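Local coordinates for vinylacetyl-CoA Delta-isomerase (Nitrosopumilus maritimus SCM1, PDB 6VJR), which probably dehydrates 4-hydroxybutyryl-CoA and isomerises vinylacetyl-CoA, using FAD and a [4Fe-4S] cluster, at residues Val19-Glu24 / Val30-Ile35; Phe115-Asp118 / Asp124-Lys127; Thr330-Thr335 / Tyr374-Leu379; Lys467-Lys472 / Glu482-Ser487. All blocks are in the same frame, centred on the assembly; numbering follows the deposited sequence. Where two conformers were deposited one is given.

Contact 1: Val19-Glu24 / Val30-Ile35; sequences VYLFGE and VDHPMI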
# COMPACT_ATOMS: atom_id res chain seq x y z
N VAL A 19 -31.66 31.11 2.94
CA VAL A 19 -30.48 30.34 3.34
C VAL A 19 -30.40 30.25 4.85
O VAL A 19 -30.30 31.27 5.52
CB VAL A 19 -29.17 30.94 2.79
CG1 VAL A 19 -27.95 30.17 3.26
CG2 VAL A 19 -29.19 31.07 1.29
N TYR A 20 -30.41 29.03 5.37
CA TYR A 20 -30.24 28.82 6.80
C TYR A 20 -28.80 28.40 7.10
O TYR A 20 -28.32 27.46 6.48
CB TYR A 20 -31.20 27.76 7.32
CG TYR A 20 -32.63 28.27 7.36
CD1 TYR A 20 -33.02 29.23 8.28
CD2 TYR A 20 -33.56 27.81 6.47
CE1 TYR A 20 -34.31 29.73 8.31
CE2 TYR A 20 -34.86 28.27 6.52
CZ TYR A 20 -35.24 29.24 7.43
OH TYR A 20 -36.51 29.79 7.45
N LEU A 21 -28.15 29.11 8.04
CA LEU A 21 -26.83 28.75 8.54
C LEU A 21 -26.79 29.04 10.02
O LEU A 21 -27.01 30.17 10.44
CB LEU A 21 -25.77 29.55 7.77
CG LEU A 21 -24.33 29.44 8.27
CD1 LEU A 21 -23.85 28.02 8.41
CD2 LEU A 21 -23.46 30.19 7.30
N PHE A 22 -26.53 28.00 10.83
CA PHE A 22 -26.48 28.12 12.28
C PHE A 22 -27.79 28.69 12.83
O PHE A 22 -27.78 29.44 13.83
CB PHE A 22 -25.30 28.99 12.72
CG PHE A 22 -23.95 28.44 12.36
CD1 PHE A 22 -23.61 27.11 12.62
CD2 PHE A 22 -22.98 29.28 11.81
CE1 PHE A 22 -22.35 26.64 12.31
CE2 PHE A 22 -21.73 28.78 11.45
CZ PHE A 22 -21.43 27.45 11.68
N GLY A 23 -28.90 28.24 12.25
CA GLY A 23 -30.22 28.57 12.75
C GLY A 23 -30.66 30.01 12.47
O GLY A 23 -31.59 30.48 13.13
N GLU A 24 -30.00 30.69 11.53
CA GLU A 24 -30.35 32.04 11.18
C GLU A 24 -30.47 32.13 9.66
O GLU A 24 -29.76 31.42 8.96
CB GLU A 24 -29.27 33.00 11.66
CG GLU A 24 -29.06 32.99 13.16
CD GLU A 24 -30.10 33.72 13.98
OE1 GLU A 24 -29.99 33.58 15.22
OE2 GLU A 24 -31.02 34.38 13.42
N VAL A 30 -22.91 37.25 0.35
CA VAL A 30 -21.67 37.85 -0.13
C VAL A 30 -20.91 38.49 1.02
O VAL A 30 -19.69 38.63 0.96
CB VAL A 30 -21.92 38.90 -1.23
CG1 VAL A 30 -20.65 39.60 -1.68
CG2 VAL A 30 -22.58 38.30 -2.44
N ASP A 31 -21.64 38.94 2.04
CA ASP A 31 -21.04 39.62 3.17
C ASP A 31 -20.84 38.71 4.38
O ASP A 31 -20.42 39.18 5.43
CB ASP A 31 -21.92 40.80 3.53
CG ASP A 31 -21.93 41.93 2.52
OD1 ASP A 31 -20.98 42.03 1.73
OD2 ASP A 31 -22.92 42.69 2.54
N HIS A 32 -21.16 37.43 4.26
CA HIS A 32 -21.01 36.53 5.40
C HIS A 32 -19.60 35.95 5.35
O HIS A 32 -19.22 35.31 4.37
CB HIS A 32 -22.04 35.42 5.37
CG HIS A 32 -22.12 34.62 6.63
ND1 HIS A 32 -21.08 33.90 7.15
CD2 HIS A 32 -23.15 34.50 7.47
CE1 HIS A 32 -21.50 33.32 8.27
NE2 HIS A 32 -22.77 33.68 8.48
N PRO A 33 -18.77 36.12 6.41
CA PRO A 33 -17.38 35.67 6.35
C PRO A 33 -17.18 34.16 6.16
O PRO A 33 -16.12 33.74 5.71
CB PRO A 33 -16.78 36.07 7.68
CG PRO A 33 -17.86 36.71 8.48
CD PRO A 33 -19.12 36.80 7.66
N MET A 34 -18.18 33.34 6.47
CA MET A 34 -18.03 31.92 6.25
C MET A 34 -18.25 31.54 4.80
O MET A 34 -17.72 30.53 4.33
CB MET A 34 -18.98 31.12 7.14
CG MET A 34 -18.77 29.63 7.09
SD MET A 34 -19.66 28.76 8.38
CE MET A 34 -20.14 27.23 7.53
N ILE A 35 -19.00 32.38 4.08
CA ILE A 35 -19.43 32.10 2.72
C ILE A 35 -18.53 32.83 1.71
O ILE A 35 -18.28 32.32 0.61
CB ILE A 35 -20.90 32.47 2.55
CG1 ILE A 35 -21.78 31.75 3.60
CG2 ILE A 35 -21.39 32.21 1.12
CD1 ILE A 35 -23.26 32.09 3.49
O HOH W 1 -25.45 32.60 10.17
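Leu21 and Phe22 lead strand 19-21 into a type I' turn, and the irregular segment 30-35 runs past at a distance, with the closest backbone pair, Leu21 CA and Met34 CA, still 9.6 Å apart. The turn spans Leu21 to Glu24 and has positive phi at Phe22 and Gly23. It is closed by Leu21 N to Glu24 O at 3.0 Å and by the return bond from Glu24 N to Leu21 O, the pattern of a tight two-residue beta hairpin. Side chains therefore bridge the gap. Leu21, whose CG is turned opposite its own amide nitrogen (chi1 172°), splits its two methyls between partners. CD2 sits over one face of the His32 imidazole, 4.0 Å from the ring centroid and 27° off the normal, a CH-pi contact, while CD1 meets Met34 CE at 3.9 Å. Met34 SD reaches Phe22 CE2 at 3.7 Å in an oblique Met-aromatic contact. The rotation of the imidazole is probably steadied from within its own segment, ND1 accepting Met34 N in the ring plane at 3.0 Å with an N-H...N angle of 158°. A water donates to Leu21 O at 2.9 Å and makes a weak bond with His32 NE2. An alanine at His32 is likely to leave Met34 N without this acceptor and to open a gap beside Leu21 CD2. Asp396 of the second subunit accepts from the amides of Phe22 and Gly23. Tyr228 of strand 224-228, which runs parallel to 19-21, packs against Leu21, Met34 and Ile35 just ahead of helix 36-51.

Contact 2: Phe115-Asp118 / Asp124-Lys127; sequences FEID and DYHK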
# COMPACT_ATOMS: atom_id res chain seq x y z
N PHE A 115 -30.20 14.75 -26.89
CA PHE A 115 -30.23 14.39 -28.29
C PHE A 115 -30.78 12.98 -28.48
O PHE A 115 -31.63 12.74 -29.36
CB PHE A 115 -28.83 14.56 -28.89
CG PHE A 115 -28.78 14.30 -30.38
CD1 PHE A 115 -28.70 13.01 -30.88
CD2 PHE A 115 -28.75 15.35 -31.29
CE1 PHE A 115 -28.58 12.78 -32.22
CE2 PHE A 115 -28.66 15.11 -32.64
CZ PHE A 115 -28.58 13.82 -33.11
N GLU A 116 -30.32 12.06 -27.62
CA GLU A 116 -30.68 10.66 -27.74
C GLU A 116 -32.11 10.41 -27.25
O GLU A 116 -32.77 9.58 -27.84
CB GLU A 116 -29.64 9.74 -27.11
CG GLU A 116 -28.36 9.77 -27.95
CD GLU A 116 -27.22 8.86 -27.52
OE1 GLU A 116 -27.51 7.65 -27.42
OE2 GLU A 116 -26.07 9.35 -27.37
N ILE A 117 -32.58 11.12 -26.22
CA ILE A 117 -33.97 11.01 -25.83
C ILE A 117 -34.86 11.37 -27.02
O ILE A 117 -35.80 10.65 -27.32
CB ILE A 117 -34.29 11.91 -24.63
CG1 ILE A 117 -33.45 11.57 -23.41
CG2 ILE A 117 -35.78 11.82 -24.33
CD1 ILE A 117 -33.57 12.53 -22.25
N ASP A 118 -34.56 12.51 -27.67
CA ASP A 118 -35.36 13.04 -28.76
C ASP A 118 -35.37 12.08 -29.95
O ASP A 118 -36.41 11.91 -30.60
CB ASP A 118 -34.87 14.41 -29.21
CG ASP A 118 -35.08 15.54 -28.21
OD1 ASP A 118 -35.78 15.31 -27.16
OD2 ASP A 118 -34.56 16.65 -28.48
N ASP A 124 -38.38 17.44 -27.88
CA ASP A 124 -37.51 18.54 -28.26
C ASP A 124 -36.70 19.03 -27.06
O ASP A 124 -36.40 20.22 -26.96
CB ASP A 124 -38.24 19.71 -28.86
CG ASP A 124 -39.34 20.27 -27.97
OD1 ASP A 124 -39.48 19.75 -26.87
OD2 ASP A 124 -40.08 21.16 -28.42
N TYR A 125 -36.30 18.10 -26.21
CA TYR A 125 -35.42 18.40 -25.09
C TYR A 125 -34.09 19.00 -25.54
O TYR A 125 -33.53 19.86 -24.85
CB TYR A 125 -35.19 17.17 -24.21
CG TYR A 125 -36.47 16.54 -23.70
CD1 TYR A 125 -37.34 17.23 -22.88
CD2 TYR A 125 -36.76 15.20 -23.96
CE1 TYR A 125 -38.52 16.66 -22.40
CE2 TYR A 125 -37.94 14.63 -23.49
CZ TYR A 125 -38.81 15.34 -22.69
OH TYR A 125 -39.98 14.77 -22.26
N HIS A 126 -33.53 18.48 -26.63
CA HIS A 126 -32.25 18.97 -27.12
C HIS A 126 -32.38 20.43 -27.57
O HIS A 126 -31.50 21.23 -27.26
CB HIS A 126 -31.70 18.05 -28.21
CG HIS A 126 -30.31 18.32 -28.57
ND1 HIS A 126 -29.29 18.10 -27.67
CD2 HIS A 126 -29.73 18.79 -29.69
CE1 HIS A 126 -28.12 18.45 -28.23
NE2 HIS A 126 -28.37 18.88 -29.47
N LYS A 127 -33.45 20.77 -28.30
CA LYS A 127 -33.71 22.15 -28.74
C LYS A 127 -33.86 23.08 -27.54
O LYS A 127 -33.22 24.14 -27.47
CB LYS A 127 -34.96 22.23 -29.64
CG LYS A 127 -34.82 21.55 -30.98
CD LYS A 127 -36.04 21.57 -31.90
CE LYS A 127 -36.16 20.35 -32.80
NZ LYS A 127 -36.53 19.12 -32.07
O HOH W 2 -34.85 18.54 -30.10
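Asp118 and His126 meet at the sharp joint of a helical hairpin, where the end of helix 101-121 faces the first turn of helix 125-139. The Asp118 carboxylate takes two backbone N-H groups there: OD1 accepts Tyr125 N at 3.0 Å through its syn lone pair, though the bond is bent to 136°, and OD2 accepts His126 N at 2.8 Å in a straighter bond of 161°. OD1 also bonds Thr123 OG1 in the connection, and OD2 accepts a hydrogen bond from a water, which itself accepts from Lys127 N and NZ. As the helix start offers N-H groups no preceding turn can use, this negative group probably also gains from the helix dipole. A lysine in place of Asp118 would probably leave the amides of Tyr125 and His126 without acceptors and put a positive charge at this helix start. Beside the carboxylate, Phe115 turns the edge of its ring to the His126 face (centroids 5.4 Å apart, planes at 87°), while its CB lies over the imidazole, 4.0 Å from the centroid. His126 ND1 is bonded to Thr114 OG1. On the inner side, Ile117 CG2 touches the Tyr125 ring at its edge, 3.5 Å from CD2, and Tyr125 OH reaches Glu274.

Contact 3: Thr330-Thr335 / Tyr374-Leu379; sequences THLNET and YEISRL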
# COMPACT_ATOMS: atom_id res chain seq x y z
N THR A 330 4.73 13.87 -5.13
CA THR A 330 4.70 14.33 -6.52
C THR A 330 4.28 13.20 -7.47
O THR A 330 3.41 13.39 -8.35
CB THR A 330 6.08 14.87 -6.93
OG1 THR A 330 6.40 16.02 -6.14
CG2 THR A 330 6.12 15.26 -8.37
N HIS A 331 4.84 12.01 -7.25
CA HIS A 331 4.55 10.84 -8.07
C HIS A 331 3.07 10.46 -7.99
O HIS A 331 2.39 10.26 -9.00
CB HIS A 331 5.40 9.65 -7.57
CG HIS A 331 4.97 8.39 -8.23
ND1 HIS A 331 5.15 8.10 -9.56
CD2 HIS A 331 4.35 7.36 -7.71
CE1 HIS A 331 4.54 6.95 -9.83
NE2 HIS A 331 4.08 6.45 -8.69
N LEU A 332 2.52 10.40 -6.78
CA LEU A 332 1.09 10.06 -6.62
C LEU A 332 0.19 11.11 -7.28
O LEU A 332 -0.81 10.82 -7.94
CB LEU A 332 0.80 9.92 -5.13
CG LEU A 332 1.52 8.80 -4.39
CD1 LEU A 332 1.15 8.81 -2.92
CD2 LEU A 332 1.16 7.44 -5.00
N ASN A 333 0.55 12.37 -7.07
CA ASN A 333 -0.19 13.49 -7.64
C ASN A 333 -0.20 13.44 -9.17
O ASN A 333 -1.24 13.56 -9.81
CB ASN A 333 0.38 14.81 -7.11
CG ASN A 333 -0.56 15.98 -7.29
OD1 ASN A 333 -1.74 15.90 -6.94
ND2 ASN A 333 -0.03 17.09 -7.78
N GLU A 334 0.96 13.15 -9.76
CA GLU A 334 1.04 13.10 -11.22
C GLU A 334 0.36 11.87 -11.80
O GLU A 334 -0.09 11.87 -12.93
CB GLU A 334 2.47 13.19 -11.72
CG GLU A 334 3.14 14.49 -11.33
CD GLU A 334 2.53 15.79 -11.83
OE1 GLU A 334 1.74 15.79 -12.81
OE2 GLU A 334 2.95 16.83 -11.25
N THR A 335 0.27 10.80 -11.01
CA THR A 335 -0.43 9.60 -11.43
C THR A 335 -1.91 9.95 -11.69
O THR A 335 -2.53 9.50 -12.64
CB THR A 335 -0.26 8.49 -10.37
OG1 THR A 335 1.10 8.07 -10.34
CG2 THR A 335 -1.03 7.23 -10.77
N TYR A 374 -5.22 11.15 0.52
CA TYR A 374 -5.05 10.74 1.91
C TYR A 374 -3.59 10.49 2.24
O TYR A 374 -3.14 10.82 3.34
CB TYR A 374 -5.96 9.57 2.21
CG TYR A 374 -7.44 9.91 2.29
CD1 TYR A 374 -8.23 9.93 1.14
CD2 TYR A 374 -8.06 10.23 3.48
CE1 TYR A 374 -9.58 10.22 1.19
CE2 TYR A 374 -9.41 10.51 3.56
CZ TYR A 374 -10.16 10.57 2.39
OH TYR A 374 -11.50 10.79 2.41
N GLU A 375 -2.84 9.93 1.31
CA GLU A 375 -1.43 9.67 1.53
C GLU A 375 -0.59 10.95 1.43
O GLU A 375 0.38 11.20 2.17
CB GLU A 375 -0.96 8.61 0.55
CG GLU A 375 0.51 8.21 0.77
CD GLU A 375 0.96 7.63 2.11
OE1 GLU A 375 0.10 7.42 2.97
OE2 GLU A 375 2.19 7.45 2.33
N ILE A 376 -0.93 11.81 0.44
CA ILE A 376 -0.22 13.07 0.31
C ILE A 376 -0.38 13.88 1.60
O ILE A 376 0.57 14.51 2.11
CB ILE A 376 -0.72 13.78 -0.96
CG1 ILE A 376 -0.36 12.99 -2.25
CG2 ILE A 376 -0.15 15.19 -1.05
CD1 ILE A 376 -1.04 13.49 -3.51
N SER A 377 -1.59 13.86 2.16
CA SER A 377 -1.85 14.57 3.40
C SER A 377 -1.06 13.99 4.56
O SER A 377 -0.52 14.74 5.37
CB SER A 377 -3.32 14.54 3.69
OG SER A 377 -4.02 15.30 2.73
N ARG A 378 -1.00 12.67 4.65
CA ARG A 378 -0.24 12.01 5.72
C ARG A 378 1.22 12.44 5.66
O ARG A 378 1.82 12.81 6.66
CB ARG A 378 -0.37 10.50 5.62
CG ARG A 378 0.20 9.75 6.81
CD ARG A 378 -0.00 8.25 6.65
NE ARG A 378 0.91 7.64 5.71
CZ ARG A 378 2.16 7.30 5.96
NH1 ARG A 378 2.63 7.28 7.21
NH2 ARG A 378 2.90 6.88 4.97
N LEU A 379 1.80 12.42 4.46
CA LEU A 379 3.20 12.77 4.29
C LEU A 379 3.46 14.24 4.63
O LEU A 379 4.50 14.57 5.18
CB LEU A 379 3.70 12.42 2.89
CG LEU A 379 3.69 10.93 2.56
CD1 LEU A 379 4.06 10.70 1.13
CD2 LEU A 379 4.60 10.12 3.50
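Leu332 and Ile376 face each other between two nearly antiparallel helices, 320-345 and 372-384, in the helical C-terminal region whose family belongs to the acyl-CoA dehydrogenase clan. The short segments cross at -158° with their axes 10.0 Å apart, and the nearest backbone pair, Leu332 CA and Ile376 CA, is separated by 7.7 Å. The Ile376 side is buried and enclosed. Ile376 drives its CD1 methyl against the first helix, 4.1 Å from Asn333 CB and equally near Asn333 N, with Leu332 CB 4.3 Å from the same methyl. Leu303 of helix 295-314, Met329 of helix 320-345 itself and Tyr440 of helix 437-446 also pack on Ile376, so this side of the interface continues into a helix bundle. Asn333 reaches past it, its ND2 bonding Thr297 O. These are ordinary van der Waals distances, and the pair of segments buries a modest 167 Å² in all.

The Glu375 side is partly exposed and polar at its end. Leu332 CD1 still rests on the aliphatic part of Glu375, 3.8 Å from CG, but the glutamate chain then bends (chi2 60°), carrying its carboxylate away from the first helix. There the acid serves its own helix: Arg378, one turn on, grips it side-on with two nitrogens. Around this face the second subunit takes part, Thr370 O of that subunit accepting from Arg378 NH1, while His331 and Thr335 on the first helix bond Asn368 of the third subunit. In the salt bridge itself, Arg378 NE meets Glu375 OE1 at 2.9 Å and 168°, and NH2 reaches the syn lone pair of OE2 at 2.8 Å.

Contact 4: Lys467-Lys472 / Glu482-Ser487; sequences KKNLAK and EEPKES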
# COMPACT_ATOMS: atom_id res chain seq x y z
N LYS A 467 -10.12 -11.10 -22.37
CA LYS A 467 -8.85 -11.40 -21.70
C LYS A 467 -8.65 -12.90 -21.43
O LYS A 467 -7.56 -13.43 -21.61
CB LYS A 467 -8.72 -10.57 -20.42
CG LYS A 467 -8.62 -9.07 -20.68
CD LYS A 467 -8.56 -8.20 -19.42
CE LYS A 467 -8.46 -6.75 -19.85
NZ LYS A 467 -8.44 -5.88 -18.71
N LYS A 468 -9.73 -13.59 -21.05
CA LYS A 468 -9.69 -15.04 -20.90
C LYS A 468 -9.21 -15.70 -22.20
O LYS A 468 -8.39 -16.61 -22.18
CB LYS A 468 -11.04 -15.63 -20.49
CG LYS A 468 -11.45 -15.25 -19.08
CD LYS A 468 -12.88 -15.61 -18.75
CE LYS A 468 -13.08 -17.04 -18.59
NZ LYS A 468 -14.47 -17.39 -18.36
N ASN A 469 -9.70 -15.18 -23.33
CA ASN A 469 -9.32 -15.76 -24.61
C ASN A 469 -7.85 -15.48 -24.93
O ASN A 469 -7.18 -16.33 -25.53
CB ASN A 469 -10.26 -15.30 -25.71
CG ASN A 469 -11.62 -15.96 -25.56
OD1 ASN A 469 -11.81 -16.91 -24.79
ND2 ASN A 469 -12.61 -15.49 -26.28
N LEU A 470 -7.33 -14.31 -24.55
CA LEU A 470 -5.90 -14.05 -24.71
C LEU A 470 -5.08 -15.12 -23.98
O LEU A 470 -4.06 -15.56 -24.50
CB LEU A 470 -5.51 -12.69 -24.15
CG LEU A 470 -6.11 -11.46 -24.81
CD1 LEU A 470 -5.65 -10.25 -24.01
CD2 LEU A 470 -5.78 -11.30 -26.25
N ALA A 471 -5.49 -15.39 -22.75
CA ALA A 471 -4.75 -16.32 -21.89
C ALA A 471 -4.85 -17.75 -22.43
O ALA A 471 -3.83 -18.46 -22.54
CB ALA A 471 -5.22 -16.21 -20.48
N LYS A 472 -6.06 -18.16 -22.82
CA LYS A 472 -6.28 -19.47 -23.41
C LYS A 472 -5.40 -19.69 -24.65
O LYS A 472 -4.76 -20.72 -24.78
CB LYS A 472 -7.75 -19.74 -23.71
CG LYS A 472 -8.58 -19.97 -22.47
CD LYS A 472 -10.05 -20.21 -22.77
CE LYS A 472 -10.87 -20.37 -21.56
NZ LYS A 472 -12.25 -20.68 -21.95
N GLU A 482 -15.01 -19.42 -25.69
CA GLU A 482 -16.33 -18.83 -25.88
C GLU A 482 -16.22 -17.39 -26.40
O GLU A 482 -15.30 -16.65 -26.02
CB GLU A 482 -17.10 -18.80 -24.56
CG GLU A 482 -17.19 -20.18 -23.90
CD GLU A 482 -18.58 -20.60 -23.43
OE1 GLU A 482 -19.54 -20.49 -24.23
OE2 GLU A 482 -18.68 -21.09 -22.30
N GLU A 483 -17.13 -16.99 -27.29
CA GLU A 483 -17.25 -15.60 -27.72
C GLU A 483 -17.62 -14.74 -26.51
O GLU A 483 -18.55 -15.08 -25.77
CB GLU A 483 -18.29 -15.49 -28.83
CG GLU A 483 -18.32 -14.13 -29.52
CD GLU A 483 -19.49 -13.98 -30.49
OE1 GLU A 483 -19.47 -13.00 -31.24
OE2 GLU A 483 -20.41 -14.84 -30.54
N PRO A 484 -16.91 -13.62 -26.24
CA PRO A 484 -17.29 -12.76 -25.14
C PRO A 484 -18.67 -12.15 -25.32
O PRO A 484 -19.06 -11.80 -26.43
CB PRO A 484 -16.19 -11.70 -25.12
CG PRO A 484 -15.03 -12.36 -25.84
CD PRO A 484 -15.67 -13.20 -26.89
N LYS A 485 -19.41 -12.05 -24.21
CA LYS A 485 -20.69 -11.37 -24.20
C LYS A 485 -20.61 -10.27 -23.14
O LYS A 485 -20.81 -10.53 -21.95
CB LYS A 485 -21.79 -12.37 -23.84
CG LYS A 485 -21.92 -13.55 -24.78
CD LYS A 485 -22.59 -13.20 -26.10
CE LYS A 485 -22.99 -14.41 -26.91
NZ LYS A 485 -21.84 -15.07 -27.55
N GLU A 486 -20.18 -9.09 -23.58
CA GLU A 486 -19.80 -8.01 -22.68
C GLU A 486 -19.60 -6.77 -23.54
O GLU A 486 -19.38 -6.88 -24.75
CB GLU A 486 -18.50 -8.34 -21.95
CG GLU A 486 -17.32 -8.61 -22.88
CD GLU A 486 -16.11 -9.35 -22.31
OE1 GLU A 486 -16.25 -9.95 -21.19
OE2 GLU A 486 -14.99 -9.37 -22.96
N SER A 487 -19.59 -5.61 -22.88
CA SER A 487 -19.21 -4.39 -23.54
C SER A 487 -17.78 -4.51 -24.04
O SER A 487 -16.90 -4.82 -23.25
CB SER A 487 -19.34 -3.19 -22.68
OG SER A 487 -18.94 -2.06 -23.45
O HOH W 3 -13.40 -18.66 -23.35
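Asn469 presents the edge of its amide group to the backbone of Glu482: ND2 donates to Glu482 O at 2.9 Å, almost in the amide plane and at an N-H...O angle of 178°. On the acceptor's side the approach is less regular, since the nitrogen is tilted 28° from the carbonyl plane. The Pro484 ring comes up beside the same nitrogen, obliquely to the amide, with CD 3.9 Å from ND2. The other end of the amide is used as well. OD1 receives a water at 2.8 Å, and that water in turn accepts Glu482 N at 2.9 Å and Lys472 NZ at 2.7 Å. Both backbone polar atoms of Glu482 are thus tied to one asparagine, the carbonyl directly and the N-H through the water. Asn469 CG stands beside its backbone N (chi1 -72°), which directs the amide outward from the helix to the passing loop. Lys472, one turn further along, adds its ammonium to the water and forms a salt bridge with Asp480 in the connection, which probably balances its charge.

The contact is small, burying 131 Å² in total, and polar, as its surface position would suggest. Farther along the loop, the carboxylate of Glu486 accepts the backbone N-H groups of Gly465 and Tyr466 at the start of helix 464-475. Lys468 of the helix forms a salt bridge to Asp312 of the third subunit. The loop before helix 489-494 folds back along helix 464-475, held by side-chain-to-main-chain bonds: a polar surface connection between two helices, away from the cofactor sites.

Contacts 1 and 3 are buried and chiefly apolar, contact 2 is partly buried and mixes charge with rings, and contact 4 is a polar surface contact. Their segments lie on different helices, strands and loops. Contacts 1 and 2 both belong to the N-terminal family region, one beside a sheet and the other at a helix joint, their centres about 39 Å apart. Contact 3 joins distant parts of the sequence, whereas the others close short connections. Contacts 1 and 3 touch the second subunit, and contacts 3 and 4 the third. Water joins the segments firmly in contacts 2 and 4 and only weakly in contact 1, while contact 3 relies on aliphatic packing.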